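PDB 6VTV: gamma-glutamyl-gamma-aminobutyrate hydrolase PuuD from Escherichia coli, which hydrolyses the gamma-glutamyl linkage of gamma-glutamyl-gamma-aminobutyrate, releasing 4-aminobutanoate and glutamate in the last step of putrescine degradation. Local coordinates for the interface of chains A and B. Numbering follows the deposited sequence. Chains: chain A/B, Gamma-glutamyl-gamma-aminobutyrate hydrolase PuuD.

Contact 1: the interface of chains A and B. Residues chain A 31-33, 36; chain B 27-29.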
ATOM      1  N   LEU A  31      -3.985   3.941  -2.610  1.00 25.87           N
ATOM      2  CA  LEU A  31      -3.716   5.003  -1.644  1.00 23.70           C
ATOM      3  C   LEU A  31      -3.279   6.237  -2.421  1.00 24.10           C
ATOM      4  O   LEU A  31      -2.220   6.225  -3.054  1.00 24.23           O
ATOM      5  CB  LEU A  31      -2.650   4.576  -0.641  1.00 26.84           C
ATOM      6  CG  LEU A  31      -2.160   5.632   0.346  1.00 29.79           C
ATOM      7  CD1 LEU A  31      -3.330   6.226   1.114  1.00 28.35           C
ATOM      8  CD2 LEU A  31      -1.151   5.014   1.296  1.00 30.01           C
ATOM      9  N   GLN A  32      -4.094   7.290  -2.379  1.00 20.74           N
ATOM     10  CA  GLN A  32      -3.778   8.506  -3.118  1.00 20.11           C
ATOM     11  C   GLN A  32      -2.496   9.135  -2.591  1.00 23.45           C
ATOM     12  O   GLN A  32      -2.239   9.150  -1.384  1.00 24.91           O
ATOM     13  CB  GLN A  32      -4.934   9.503  -3.023  1.00 22.23           C
ATOM     14  CG  GLN A  32      -6.099   9.185  -3.942  1.00 27.66           C
ATOM     15  CD  GLN A  32      -7.250  10.156  -3.779  1.00 31.62           C
ATOM     16  OE1 GLN A  32      -7.307  10.911  -2.809  1.00 31.44           O
ATOM     17  NE2 GLN A  32      -8.176  10.142  -4.731  1.00 32.72           N
ATOM     18  N   GLU A  33      -1.687   9.665  -3.512  1.00 20.29           N
ATOM     19  CA  GLU A  33      -0.374  10.178  -3.133  1.00 24.46           C
ATOM     20  C   GLU A  33      -0.471  11.443  -2.291  1.00 25.35           C
ATOM     21  O   GLU A  33       0.416  11.699  -1.468  1.00 26.90           O
ATOM     22  CB  GLU A  33       0.468  10.435  -4.383  1.00 26.25           C
ATOM     23  CG  GLU A  33       0.937   9.169  -5.077  1.00 28.33           C
ATOM     24  CD  GLU A  33       1.895   9.448  -6.218  1.00 31.77           C
ATOM     25  OE1 GLU A  33       2.171  10.637  -6.488  1.00 34.58           O
ATOM     26  OE2 GLU A  33       2.368   8.479  -6.845  1.00 34.79           O
ATOM     27  N   LEU A  36      -0.099  10.630   1.152  1.00 28.08           N
ATOM     28  CA  LEU A  36       1.277  10.252   1.451  1.00 29.17           C
ATOM     29  C   LEU A  36       2.195  11.465   1.479  1.00 29.10           C
ATOM     30  O   LEU A  36       3.050  11.582   2.364  1.00 31.24           O
ATOM     31  CB  LEU A  36       1.776   9.241   0.420  1.00 31.19           C
ATOM     32  CG  LEU A  36       1.180   7.839   0.502  1.00 32.11           C
ATOM     33  CD1 LEU A  36       1.441   7.084  -0.789  1.00 26.15           C
ATOM     34  CD2 LEU A  36       1.761   7.097   1.687  1.00 32.41           C
TER
ATOM     35  N   ALA B  27      -3.012  11.107  -8.647  1.00 29.90           N
ATOM     36  CA  ALA B  27      -1.930  10.134  -8.617  1.00 30.53           C
ATOM     37  C   ALA B  27      -2.103   9.207  -7.422  1.00 25.94           C
ATOM     38  O   ALA B  27      -2.325   9.659  -6.295  1.00 25.75           O
ATOM     39  CB  ALA B  27      -0.584  10.852  -8.546  1.00 27.55           C
ATOM     40  N   THR B  28      -2.005   7.904  -7.672  1.00 23.36           N
ATOM     41  CA  THR B  28      -2.320   6.906  -6.662  1.00 24.29           C
ATOM     42  C   THR B  28      -1.277   5.799  -6.686  1.00 23.40           C
ATOM     43  O   THR B  28      -0.818   5.389  -7.756  1.00 22.65           O
ATOM     44  CB  THR B  28      -3.717   6.311  -6.891  1.00 27.08           C
ATOM     45  OG1 THR B  28      -4.677   7.371  -6.994  1.00 36.50           O
ATOM     46  CG2 THR B  28      -4.110   5.401  -5.742  1.00 26.80           C
ATOM     47  N   GLN B  29      -0.902   5.331  -5.499  1.00 18.70           N
ATOM     48  CA  GLN B  29      -0.062   4.151  -5.356  1.00 19.58           C
ATOM     49  C   GLN B  29      -0.958   2.929  -5.198  1.00 24.49           C
ATOM     50  O   GLN B  29      -1.879   2.931  -4.374  1.00 23.36           O
ATOM     51  CB  GLN B  29       0.872   4.297  -4.155  1.00 21.47           C
ATOM     52  CG  GLN B  29       1.831   5.471  -4.264  1.00 25.67           C
ATOM     53  CD  GLN B  29       3.053   5.141  -5.097  1.00 28.90           C
ATOM     54  OE1 GLN B  29       3.846   4.270  -4.737  1.00 26.49           O
ATOM     55  NE2 GLN B  29       3.214   5.838  -6.217  1.00 28.82           N
TER
HETATM   56  O   HOH W   1      -7.819   8.007  -6.545  1.00 36.59           O

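Contact 2: the interface of chains A and B. Residues chain A 21, 23, 28, 30; chain B 21, 23, 30.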
ATOM      1  N   ASN A  21     -10.185  -0.778  -4.840  1.00 29.86           N
ATOM      2  CA  ASN A  21     -10.711  -0.335  -6.122  1.00 36.13           C
ATOM      3  C   ASN A  21     -10.563  -1.458  -7.138  1.00 34.62           C
ATOM      4  O   ASN A  21      -9.783  -2.394  -6.951  1.00 32.74           O
ATOM      5  CB  ASN A  21      -9.996   0.929  -6.627  1.00 36.68           C
ATOM      6  CG  ASN A  21     -10.466   2.189  -5.922  1.00 43.35           C
ATOM      7  OD1 ASN A  21      -9.762   2.738  -5.074  1.00 43.99           O
ATOM      8  ND2 ASN A  21     -11.659   2.656  -6.275  1.00 35.22           N
ATOM      9  N   LEU A  23      -9.430  -2.074 -10.926  1.00 44.31           N
ATOM     10  CA  LEU A  23      -8.625  -1.473 -11.981  1.00 44.13           C
ATOM     11  C   LEU A  23      -8.261  -2.550 -12.988  1.00 48.37           C
ATOM     12  O   LEU A  23      -7.624  -3.546 -12.630  1.00 41.81           O
ATOM     13  CB  LEU A  23      -7.362  -0.822 -11.411  1.00 43.50           C
ATOM     14  CG  LEU A  23      -6.585   0.091 -12.361  1.00 52.48           C
ATOM     15  CD1 LEU A  23      -7.559   1.080 -12.948  1.00 56.01           C
ATOM     16  CD2 LEU A  23      -5.448   0.812 -11.641  1.00 54.77           C
ATOM     17  N   THR A  28      -7.855  -4.098  -6.446  1.00 21.78           N
ATOM     18  CA  THR A  28      -6.605  -3.412  -6.161  1.00 26.07           C
ATOM     19  C   THR A  28      -6.742  -2.578  -4.898  1.00 24.06           C
ATOM     20  O   THR A  28      -7.750  -1.892  -4.703  1.00 27.92           O
ATOM     21  CB  THR A  28      -6.190  -2.512  -7.332  1.00 25.24           C
ATOM     22  OG1 THR A  28      -6.271  -3.253  -8.555  1.00 24.61           O
ATOM     23  CG2 THR A  28      -4.769  -2.006  -7.145  1.00 27.69           C
ATOM     24  N   THR A  30      -5.481   0.667  -2.990  1.00 27.14           N
ATOM     25  CA  THR A  30      -5.020   1.952  -3.495  1.00 25.86           C
ATOM     26  C   THR A  30      -4.823   2.938  -2.352  1.00 26.28           C
ATOM     27  O   THR A  30      -5.415   2.809  -1.276  1.00 22.47           O
ATOM     28  CB  THR A  30      -6.009   2.545  -4.511  1.00 26.47           C
ATOM     29  OG1 THR A  30      -7.267   2.785  -3.870  1.00 25.90           O
ATOM     30  CG2 THR A  30      -6.211   1.597  -5.686  1.00 24.33           C
TER
ATOM     31  N   ASN B  21      -0.621   4.739 -10.456  1.00 23.44           N
ATOM     32  CA  ASN B  21      -1.734   4.902 -11.377  1.00 30.92           C
ATOM     33  C   ASN B  21      -2.411   6.229 -11.072  1.00 29.86           C
ATOM     34  O   ASN B  21      -2.124   6.879 -10.064  1.00 29.11           O
ATOM     35  CB  ASN B  21      -2.727   3.738 -11.277  1.00 36.52           C
ATOM     36  CG  ASN B  21      -2.165   2.445 -11.833  1.00 41.36           C
ATOM     37  OD1 ASN B  21      -1.890   1.503 -11.091  1.00 45.16           O
ATOM     38  ND2 ASN B  21      -1.987   2.396 -13.149  1.00 39.16           N
ATOM     39  N   LEU B  23      -6.281   7.670 -10.798  1.00 35.31           N
ATOM     40  CA  LEU B  23      -7.696   7.323 -10.730  1.00 38.94           C
ATOM     41  C   LEU B  23      -8.487   8.542 -10.284  1.00 40.38           C
ATOM     42  O   LEU B  23      -8.208   9.108  -9.221  1.00 43.43           O
ATOM     43  CB  LEU B  23      -7.943   6.156  -9.767  1.00 40.70           C
ATOM     44  CG  LEU B  23      -6.974   4.969  -9.735  1.00 45.74           C
ATOM     45  CD1 LEU B  23      -7.536   3.834  -8.890  1.00 47.43           C
ATOM     46  CD2 LEU B  23      -6.680   4.470 -11.141  1.00 49.33           C
ATOM     47  N   THR B  30      -0.693   1.892  -5.990  1.00 23.70           N
ATOM     48  CA  THR B  30      -1.590   0.749  -6.085  1.00 28.19           C
ATOM     49  C   THR B  30      -0.838  -0.552  -5.842  1.00 25.88           C
ATOM     50  O   THR B  30       0.379  -0.642  -6.022  1.00 23.36           O
ATOM     51  CB  THR B  30      -2.277   0.686  -7.458  1.00 30.22           C
ATOM     52  OG1 THR B  30      -1.319   0.321  -8.457  1.00 26.01           O
ATOM     53  CG2 THR B  30      -2.895   2.032  -7.816  1.00 32.02           C
TER

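Contact 3: the interface of chains A and B. Residues chain A 50, 52, 58; chain B 36, 40.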
ATOM      1  N   PRO A  50      -2.556  -3.076   3.780  1.00 26.17           N
ATOM      2  CA  PRO A  50      -3.612  -3.769   3.035  1.00 27.28           C
ATOM      3  C   PRO A  50      -4.713  -4.275   3.954  1.00 24.91           C
ATOM      4  O   PRO A  50      -4.517  -4.495   5.152  1.00 27.63           O
ATOM      5  CB  PRO A  50      -2.875  -4.935   2.365  1.00 29.21           C
ATOM      6  CG  PRO A  50      -1.419  -4.581   2.447  1.00 29.04           C
ATOM      7  CD  PRO A  50      -1.263  -3.771   3.686  1.00 25.26           C
ATOM      8  N   ALA A  52      -6.040  -7.108   4.235  1.00 25.26           N
ATOM      9  CA  ALA A  52      -5.833  -8.426   4.825  1.00 26.70           C
ATOM     10  C   ALA A  52      -5.162  -8.352   6.189  1.00 24.09           C
ATOM     11  O   ALA A  52      -5.236  -9.318   6.958  1.00 24.84           O
ATOM     12  CB  ALA A  52      -5.007  -9.303   3.884  1.00 28.03           C
ATOM     13  N   LEU A  58      -2.204 -10.923  12.597  1.00 28.11           N
ATOM     14  CA  LEU A  58      -1.336 -10.049  11.813  1.00 30.30           C
ATOM     15  C   LEU A  58      -1.314  -8.638  12.384  1.00 30.49           C
ATOM     16  O   LEU A  58      -0.246  -8.022  12.485  1.00 30.61           O
ATOM     17  CB  LEU A  58      -1.790 -10.028  10.353  1.00 27.09           C
ATOM     18  CG  LEU A  58      -1.750 -11.358   9.600  1.00 28.21           C
ATOM     19  CD1 LEU A  58      -2.063 -11.149   8.127  1.00 25.31           C
ATOM     20  CD2 LEU A  58      -0.401 -12.033   9.770  1.00 31.87           C
TER
ATOM     21  N   LEU B  36      -1.163  -9.739  -2.907  1.00 22.99           N
ATOM     22  CA  LEU B  36      -1.282  -9.761  -1.454  1.00 24.49           C
ATOM     23  C   LEU B  36      -1.803 -11.101  -0.959  1.00 23.70           C
ATOM     24  O   LEU B  36      -1.305 -11.636   0.039  1.00 26.94           O
ATOM     25  CB  LEU B  36      -2.202  -8.633  -0.993  1.00 21.75           C
ATOM     26  CG  LEU B  36      -1.587  -7.239  -1.055  1.00 23.59           C
ATOM     27  CD1 LEU B  36      -2.667  -6.175  -0.996  1.00 22.16           C
ATOM     28  CD2 LEU B  36      -0.595  -7.073   0.077  1.00 27.08           C
ATOM     29  N   ILE B  40      -0.169 -13.708   1.934  1.00 28.00           N
ATOM     30  CA  ILE B  40      -0.953 -14.063   3.116  1.00 23.89           C
ATOM     31  C   ILE B  40      -1.063 -15.577   3.246  1.00 26.30           C
ATOM     32  O   ILE B  40      -0.809 -16.148   4.314  1.00 27.88           O
ATOM     33  CB  ILE B  40      -2.345 -13.408   3.051  1.00 23.64           C
ATOM     34  CG1 ILE B  40      -2.236 -11.882   3.138  1.00 25.25           C
ATOM     35  CG2 ILE B  40      -3.244 -13.953   4.152  1.00 25.70           C
ATOM     36  CD1 ILE B  40      -1.893 -11.372   4.514  1.00 30.33           C
TER

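Contact 1: the interface of chains A and B
The side-chain amide of B:Gln29 reaches the carboxylate of A:Glu33, NE2 donating to OE2 at 2.8 Å. The bond is bent and arrives on the anti side of the carboxylate oxygen, somewhat above its plane; the two flat groups are turned 45° against each other. A:Glu33 runs extended beyond CG, whereas B:Gln29 is bent at its second torsion (chi2 -82°), which swings its amide to the carboxylate. Nearer its backbone, CG of B:Gln29 packs against CD1 of A:Leu36 at 3.9 Å, the two side chains crossing at about a right angle. The other carboxylate oxygen of A:Glu33, OE1, lies 3.4 Å from the methyl CB of B:Ala27. Alongside these side chains the 26-32 strands of the two chains pair antiparallel. A:Leu31 and B:Gln29 exchange backbone bonds, N of each to O of the other at 2.9 Å. The ladder continues past the strand end, where the backbone N of A:Glu33, in the first turn of helix 33-42, donates almost straight (172°) to B:Ala27 O at 2.9 Å. From the neighbouring strand position, B:Thr28 sets CG2 3.4 Å from A:Leu31 O, while its hydroxyl OG1 shares a water with NE2 of A:Gln32. The patch pairs the 26-32 strands of the two subunits across the interface and ties the start of helix 33-42 to the partner, helping to hold the homodimer together.

Contact 2: the interface of chains A and B
A:Leu23 and B:Leu23, on the 19-23 strands of this peptidase C26 (class I glutamine amidotransferase-like) homodimer, meet through their methyl branches, CD2 to CD2 at 3.9 Å. The two leucines adopt different rotamers: CG of A:Leu23 stands anti to its backbone N (chi1 -168°), that of B:Leu23 anti to the carbonyl carbon (chi1 -41°). The packing is uneven. The closer part lies on the chain B side of the pair, where A:Leu23 presses CD2 against the amide group of B:Asn21, 3.7 Å from CG. That amide is steadied within its own chain, as B:Thr30 OG1 donates to B:Asn21 OD1 at 2.9 Å in the carbonyl plane; A:Thr30 OG1 donates likewise to A:Asn21 OD1 at 2.8 Å. Each threonine hydroxyl is thus turned toward its own asparagine, and the methyl CG2 is left facing the partner. A:Thr30 CG2 and B:Thr30 CG2 stand 4.0 Å apart where the 26-32 strands pair antiparallel. Beside them A:Thr28 CG2 comes within 3.7 Å of B:Thr30 CB. The opposite flank is looser: B:Leu23 CD1 remains 4.1 Å from A:Thr30 CG2, and A:Asn21 CB comes no nearer than 4.4 Å to B:Leu23 CD1.

Contact 3: the interface of chains A and B
Helix 33-42 of chain B presents B:Leu36 and B:Ile40, one turn apart and both with helical backbone torsions, to a chain A surface formed by A:Pro50 in an extended loop (psi 157°), A:Ala52 in the 3-10 turn 51-54 and A:Leu58 in helix 56-62. B:Leu36 meets the proline ring at about a right angle and spreads both methyl branches against it: CD2 lies 3.5 Å from the ring carbon CG, and CD1 lies 3.6 Å from CB. The two methyls thus straddle the CB-CG bond of the proline rather than touching the ring at one point. B:Ile40 works through its longer branch. CG1 is placed anti to the carbonyl carbon (chi1 -66°), and the second torsion (chi2 -73°) turns the terminal CD1 so that it reaches two chain A groups at once, 3.6 Å from CD1 of A:Leu58 and 3.8 Å from the methyl CB of A:Ala52. Its CG1 also lies 3.9 Å from A:Ala52 CB, so the alanine methyl rests along the end of the isoleucine branch. The patch is a small apolar seam that packs helix 33-42 of one subunit against the segment after strand 45-49 of the other, adding hydrophobic support to the homodimer.

Contact 1 and contact 2 lie side by side, their C-alpha centres about 9 Å apart, and share the 26-32 strands. Contact 3 is farther off, its C-alpha centre about 19 Å from that of contact 1 and 17 Å from that of contact 2. Helix 33-42 links it to contact 1, residue 36 serving from opposite chains. Contact 2 lies at the two-fold axis, while contacts 1 and 3 each have a twin with the chains exchanged. Contact 1, centred about 12 Å from A:His226 and 15 Å from A:Cys118, is nearest the active site; the structure alone does not show whether dimerisation affects catalysis.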